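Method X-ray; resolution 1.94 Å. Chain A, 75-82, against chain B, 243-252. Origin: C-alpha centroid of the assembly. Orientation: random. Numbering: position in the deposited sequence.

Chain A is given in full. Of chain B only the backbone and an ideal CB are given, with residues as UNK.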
ATOM      1  N   LYS A  75      -2.113   8.121  18.071  1.00 21.56           N
ATOM      2  CA  LYS A  75      -3.317   8.169  17.308  1.00 26.13           C
ATOM      3  C   LYS A  75      -3.067   7.882  15.843  1.00 22.14           C
ATOM      4  O   LYS A  75      -3.901   7.300  15.237  1.00 20.40           O
ATOM      5  CB  LYS A  75      -3.952   9.560  17.384  1.00 31.72           C
ATOM      6  CG  LYS A  75      -4.272  10.080  18.778  1.00 39.64           C
ATOM      7  CD  LYS A  75      -5.084   9.098  19.601  1.00 46.19           C
ATOM      8  CE  LYS A  75      -5.848   9.807  20.724  1.00 51.60           C
ATOM      9  NZ  LYS A  75      -7.042  10.526  20.198  1.00 54.44           N
ATOM     10  N   VAL A  76      -1.958   8.334  15.254  1.00 21.84           N
ATOM     11  CA  VAL A  76      -1.673   8.021  13.834  1.00 20.96           C
ATOM     12  C   VAL A  76      -1.616   6.484  13.615  1.00 21.06           C
ATOM     13  O   VAL A  76      -2.106   5.967  12.611  1.00 18.91           O
ATOM     14  CB  VAL A  76      -0.346   8.688  13.335  1.00 22.21           C
ATOM     15  CG1 VAL A  76       0.071   8.160  11.948  1.00 22.65           C
ATOM     16  CG2 VAL A  76      -0.449  10.205  13.328  1.00 23.38           C
ATOM     17  N   LEU A  77      -1.066   5.748  14.575  1.00 18.96           N
ATOM     18  CA  LEU A  77      -0.906   4.285  14.427  1.00 19.06           C
ATOM     19  C   LEU A  77      -2.153   3.488  14.809  1.00 18.64           C
ATOM     20  O   LEU A  77      -2.371   2.403  14.302  1.00 17.51           O
ATOM     21  CB  LEU A  77       0.304   3.836  15.234  1.00 19.82           C
ATOM     22  CG  LEU A  77       1.688   4.397  14.737  1.00 19.89           C
ATOM     23  CD1 LEU A  77       2.840   3.938  15.629  1.00 20.20           C
ATOM     24  CD2 LEU A  77       1.973   4.049  13.280  1.00 20.48           C
ATOM     25  N   THR A  78      -2.975   4.086  15.654  1.00 19.32           N
ATOM     26  CA  THR A  78      -4.066   3.449  16.356  1.00 24.68           C
ATOM     27  C   THR A  78      -5.440   3.649  15.704  1.00 28.99           C
ATOM     28  O   THR A  78      -6.273   2.754  15.756  1.00 36.84           O
ATOM     29  CB  THR A  78      -3.987   3.979  17.845  1.00 26.88           C
ATOM     30  OG1 THR A  78      -3.398   2.969  18.675  1.00 31.01           O
ATOM     31  CG2 THR A  78      -5.233   4.566  18.382  1.00 26.92           C
ATOM     32  N   HIS A  79      -5.676   4.801  15.094  1.00 29.06           N
ATOM     33  CA  HIS A  79      -6.982   5.138  14.510  1.00 32.26           C
ATOM     34  C   HIS A  79      -7.104   4.688  13.070  1.00 28.63           C
ATOM     35  O   HIS A  79      -6.094   4.587  12.383  1.00 22.14           O
ATOM     36  CB  HIS A  79      -7.208   6.644  14.615  1.00 37.06           C
ATOM     37  CG  HIS A  79      -7.543   7.101  16.001  1.00 44.07           C
ATOM     38  ND1 HIS A  79      -7.688   8.430  16.334  1.00 50.99           N
ATOM     39  CD2 HIS A  79      -7.735   6.405  17.147  1.00 47.81           C
ATOM     40  CE1 HIS A  79      -7.982   8.531  17.616  1.00 52.75           C
ATOM     41  NE2 HIS A  79      -8.009   7.315  18.135  1.00 52.59           N
ATOM     42  N   TYR A  80      -8.328   4.390  12.622  1.00 28.10           N
ATOM     43  CA  TYR A  80      -8.561   4.067  11.208  1.00 30.06           C
ATOM     44  C   TYR A  80      -8.275   5.310  10.357  1.00 27.99           C
ATOM     45  O   TYR A  80      -8.693   6.408  10.721  1.00 22.94           O
ATOM     46  CB  TYR A  80     -10.003   3.602  10.898  1.00 34.97           C
ATOM     47  CG  TYR A  80     -10.141   2.126  10.957  1.00 42.00           C
ATOM     48  CD1 TYR A  80     -10.199   1.348   9.817  1.00 42.35           C
ATOM     49  CD2 TYR A  80     -10.129   1.486  12.180  1.00 48.77           C
ATOM     50  CE1 TYR A  80     -10.302  -0.028   9.909  1.00 47.88           C
ATOM     51  CE2 TYR A  80     -10.229   0.111  12.279  1.00 53.24           C
ATOM     52  CZ  TYR A  80     -10.317  -0.637  11.149  1.00 51.21           C
ATOM     53  OH  TYR A  80     -10.416  -1.996  11.317  1.00 65.41           O
ATOM     54  N   PRO A  81      -7.559   5.130   9.244  1.00 26.73           N
ATOM     55  CA  PRO A  81      -7.207   6.306   8.472  1.00 28.87           C
ATOM     56  C   PRO A  81      -8.357   6.698   7.549  1.00 29.03           C
ATOM     57  O   PRO A  81      -9.227   5.888   7.251  1.00 29.51           O
ATOM     58  CB  PRO A  81      -6.031   5.846   7.638  1.00 29.18           C
ATOM     59  CG  PRO A  81      -5.686   4.486   8.111  1.00 28.25           C
ATOM     60  CD  PRO A  81      -6.921   3.931   8.709  1.00 25.87           C
ATOM     61  N   SER A  82      -8.323   7.933   7.085  1.00 31.53           N
ATOM     62  CA  SER A  82      -9.354   8.467   6.182  1.00 28.34           C
ATOM     63  C   SER A  82      -9.394   7.724   4.894  1.00 28.51           C
ATOM     64  O   SER A  82      -8.381   7.167   4.452  1.00 27.64           O
ATOM     65  CB  SER A  82      -9.073   9.937   5.923  1.00 28.66           C
ATOM     66  OG  SER A  82      -8.958  10.652   7.153  1.00 26.40           O
TER
ATOM     67  N   UNK B 243      -4.443  -6.426  12.244  1.00 22.82           N
ATOM     68  CA  UNK B 243      -4.807  -5.102  12.802  1.00 22.35           C
ATOM     69  C   UNK B 243      -6.021  -5.018  13.727  1.00 23.26           C
ATOM     70  O   UNK B 243      -6.050  -4.146  14.551  1.00 25.71           O
ATOM     71  CB  UNK B 243      -5.058  -4.144  11.636  1.00 22.35           C
ATOM     72  N   UNK B 244      -6.988  -5.895  13.620  1.00 22.81           N
ATOM     73  CA  UNK B 244      -8.209  -5.718  14.377  1.00 28.12           C
ATOM     74  C   UNK B 244      -8.039  -6.260  15.797  1.00 28.98           C
ATOM     75  O   UNK B 244      -8.711  -5.785  16.717  1.00 39.84           O
ATOM     76  CB  UNK B 244      -9.378  -6.409  13.672  1.00 28.12           C
ATOM     77  N   UNK B 245      -7.128  -7.197  15.977  1.00 22.59           N
ATOM     78  CA  UNK B 245      -6.918  -7.794  17.285  1.00 23.16           C
ATOM     79  C   UNK B 245      -5.761  -7.108  17.938  1.00 22.08           C
ATOM     80  O   UNK B 245      -5.829  -6.827  19.137  1.00 26.48           O
ATOM     81  CB  UNK B 245      -6.675  -9.302  17.189  1.00 23.16           C
ATOM     82  N   UNK B 246      -4.707  -6.822  17.184  1.00 22.48           N
ATOM     83  CA  UNK B 246      -3.544  -6.112  17.761  1.00 22.46           C
ATOM     84  C   UNK B 246      -3.712  -4.584  17.948  1.00 21.07           C
ATOM     85  O   UNK B 246      -2.870  -3.958  18.597  1.00 23.45           O
ATOM     86  CB  UNK B 246      -2.330  -6.357  16.863  1.00 22.46           C
ATOM     87  N   UNK B 247      -4.794  -4.009  17.434  1.00 20.35           N
ATOM     88  CA  UNK B 247      -5.173  -2.596  17.703  1.00 23.76           C
ATOM     89  C   UNK B 247      -4.319  -1.528  17.023  1.00 26.41           C
ATOM     90  O   UNK B 247      -4.002  -0.477  17.630  1.00 30.48           O
ATOM     91  CB  UNK B 247      -5.121  -2.346  19.212  1.00 23.76           C
ATOM     92  N   UNK B 248      -3.900  -1.828  15.791  1.00 22.29           N
ATOM     93  CA  UNK B 248      -3.075  -0.951  14.999  1.00 23.59           C
ATOM     94  C   UNK B 248      -3.791  -0.610  13.697  1.00 21.44           C
ATOM     95  O   UNK B 248      -3.301  -0.915  12.582  1.00 19.79           O
ATOM     96  CB  UNK B 248      -1.714  -1.593  14.724  1.00 23.59           C
ATOM     97  N   UNK B 249      -4.926   0.066  13.811  1.00 20.18           N
ATOM     98  CA  UNK B 249      -5.727   0.389  12.570  1.00 21.21           C
ATOM     99  C   UNK B 249      -4.993   1.287  11.595  1.00 21.32           C
ATOM    100  O   UNK B 249      -5.254   1.229  10.410  1.00 23.73           O
ATOM    101  CB  UNK B 249      -7.043   1.072  12.949  1.00 21.21           C
ATOM    102  N   UNK B 250      -3.994   2.039  12.036  1.00 18.08           N
ATOM    103  CA  UNK B 250      -3.193   2.824  11.091  1.00 19.59           C
ATOM    104  C   UNK B 250      -2.090   2.137  10.327  1.00 21.16           C
ATOM    105  O   UNK B 250      -1.308   2.778   9.616  1.00 21.12           O
ATOM    106  CB  UNK B 250      -2.555   3.986  11.854  1.00 19.59           C
ATOM    107  N   UNK B 251      -1.968   0.822  10.524  1.00 19.57           N
ATOM    108  CA  UNK B 251      -0.941   0.058   9.893  1.00 21.22           C
ATOM    109  C   UNK B 251      -1.739  -0.996   9.142  1.00 22.95           C
ATOM    110  O   UNK B 251      -2.713  -1.519   9.665  1.00 24.12           O
ATOM    111  CB  UNK B 251       0.077  -0.520  10.878  1.00 21.22           C
ATOM    112  N   UNK B 252      -1.409  -1.300   7.912  1.00 21.55           N
ATOM    113  CA  UNK B 252      -2.250  -2.267   7.249  1.00 24.10           C
ATOM    114  C   UNK B 252      -1.529  -3.579   7.227  1.00 20.51           C
ATOM    115  O   UNK B 252      -0.532  -3.657   6.580  1.00 20.92           O
ATOM    116  CB  UNK B 252      -2.623  -1.818   5.835  1.00 24.10           C
TER

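Position 243 of chain B points its CA-to-CB bond toward chain A, but nothing there lies within 5.5 Å of the ideal CB, so almost any short or polar residue would suit. It is S243(B), which makes no contact with the chain A stretch.

At 244 the CB points sideways and sits 5.1 Å from OH of Y80(A). That hydroxyl can accept or donate, so a long polar chain able to extend to it is favoured: lysine, arginine, glutamine or glutamate. The deposited K244(B) places NZ 3.0 Å from Y80(A) OH, donating a hydrogen bond at the edge of the ring, near its plane.

Positions 245 and 246 are out of reach, and chain A sets no preference. They are D245(B) and F246(B); OD1 of D245(B) accepts a weak hydrogen bond from N of F246(B) at 2.9 Å.

At 247 the evidence is in the backbone: phi/psi of 73/37 favours glycine, with asparagine a common alternative. No chain A atom lies within 5.5 Å of the ideal CB. G247(B) brings its O to 3.7 Å from OG1 of T78(A).

At 248 the CA-to-CB bond points away overall, although the ideal CB is 4.1 Å from L77(A) O. Many side chains could leave in that direction; the residue is I248(B). Its CA makes a CA-H...O contact of 3.5 Å with L77(A) O, and its own O accepts from the backbone N of 251 at 3.0 Å, closing a type I turn.

Position 249 points toward chain A into a narrow space: the ideal CB is 3.2 Å from CD2 of Y80(A), 3.4 Å from O of T78(A) and 3.6 Å from C of H79(A). Alanine or glycine, perhaps serine, would suit. In A249(B) the CB lies over one face of the Y80(A) ring, 3.2 Å from CD2. Water 1 donates to T78(A) O at 2.6 Å and accepts weakly from A249(B) N at 3.3 Å, bridging the backbones.

At 250 an ideal CB would stand 2.2 Å from O of V76(A) and 2.9 Å from O of L77(A), both clashes. Only glycine fits this backbone, and G250(B) is found. The close approach lets G250(B) N donate to L77(A) O at 2.8 Å and 143°.

At 251 the CB points sideways, 5.1 Å from L77(A) O, with the leucine side chain nearby; valine, isoleucine or leucine would suit. V251(B) sets CG2 4.1 Å from CD2 of L77(A).

Position 252, out of reach, is unconstrained; it is R252(B).

Chain B 243-252: SKDFGIAGVR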
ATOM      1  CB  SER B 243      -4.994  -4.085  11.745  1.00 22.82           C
ATOM      2  OG  SER B 243      -5.777  -4.555  10.726  1.00 29.29           O
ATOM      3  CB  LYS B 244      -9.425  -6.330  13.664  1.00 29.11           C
ATOM      4  CG  LYS B 244      -9.963  -5.407  12.523  1.00 30.39           C
ATOM      5  CD  LYS B 244     -10.582  -6.210  11.429  1.00 31.14           C
ATOM      6  CE  LYS B 244     -11.187  -5.394  10.310  1.00 32.52           C
ATOM      7  NZ  LYS B 244     -10.168  -4.504   9.706  1.00 34.59           N
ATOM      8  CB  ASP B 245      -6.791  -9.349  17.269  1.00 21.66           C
ATOM      9  CG  ASP B 245      -5.846  -9.878  16.180  1.00 22.79           C
ATOM     10  OD1 ASP B 245      -5.216  -9.091  15.412  1.00 22.70           O
ATOM     11  OD2 ASP B 245      -5.769 -11.115  16.070  1.00 24.05           O
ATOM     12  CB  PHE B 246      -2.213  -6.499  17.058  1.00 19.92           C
ATOM     13  CG  PHE B 246      -1.817  -7.936  17.274  1.00 19.53           C
ATOM     14  CD1 PHE B 246      -1.363  -8.367  18.501  1.00 20.50           C
ATOM     15  CD2 PHE B 246      -1.958  -8.881  16.266  1.00 18.47           C
ATOM     16  CE1 PHE B 246      -0.991  -9.684  18.716  1.00 18.38           C
ATOM     17  CE2 PHE B 246      -1.627 -10.229  16.474  1.00 19.16           C
ATOM     18  CZ  PHE B 246      -1.153 -10.631  17.702  1.00 21.27           C
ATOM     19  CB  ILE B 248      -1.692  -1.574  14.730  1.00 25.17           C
ATOM     20  CG1 ILE B 248      -1.858  -3.022  14.194  1.00 30.32           C
ATOM     21  CG2 ILE B 248      -0.916  -1.688  16.037  1.00 28.33           C
ATOM     22  CD1 ILE B 248      -0.675  -3.538  13.405  1.00 33.55           C
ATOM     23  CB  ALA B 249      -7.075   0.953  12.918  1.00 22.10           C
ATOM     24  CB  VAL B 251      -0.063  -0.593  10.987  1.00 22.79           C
ATOM     25  CG1 VAL B 251       1.060  -1.425  10.392  1.00 25.31           C
ATOM     26  CG2 VAL B 251       0.448   0.465  11.939  1.00 23.99           C
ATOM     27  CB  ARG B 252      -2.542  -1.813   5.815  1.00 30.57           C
ATOM     28  CG  ARG B 252      -3.463  -0.600   5.768  1.00 34.65           C
ATOM     29  CD  ARG B 252      -3.274   0.109   4.425  1.00 41.94           C
ATOM     30  NE  ARG B 252      -3.774  -0.666   3.268  1.00 41.23           N
ATOM     31  CZ  ARG B 252      -3.099  -0.910   2.136  1.00 47.14           C
ATOM     32  NH1 ARG B 252      -1.846  -0.469   1.952  1.00 47.24           N
ATOM     33  NH2 ARG B 252      -3.685  -1.609   1.165  1.00 48.21           N
TER
HETATM   34  O   HOH W   1      -6.784   0.350  16.536  1.00 46.24           O
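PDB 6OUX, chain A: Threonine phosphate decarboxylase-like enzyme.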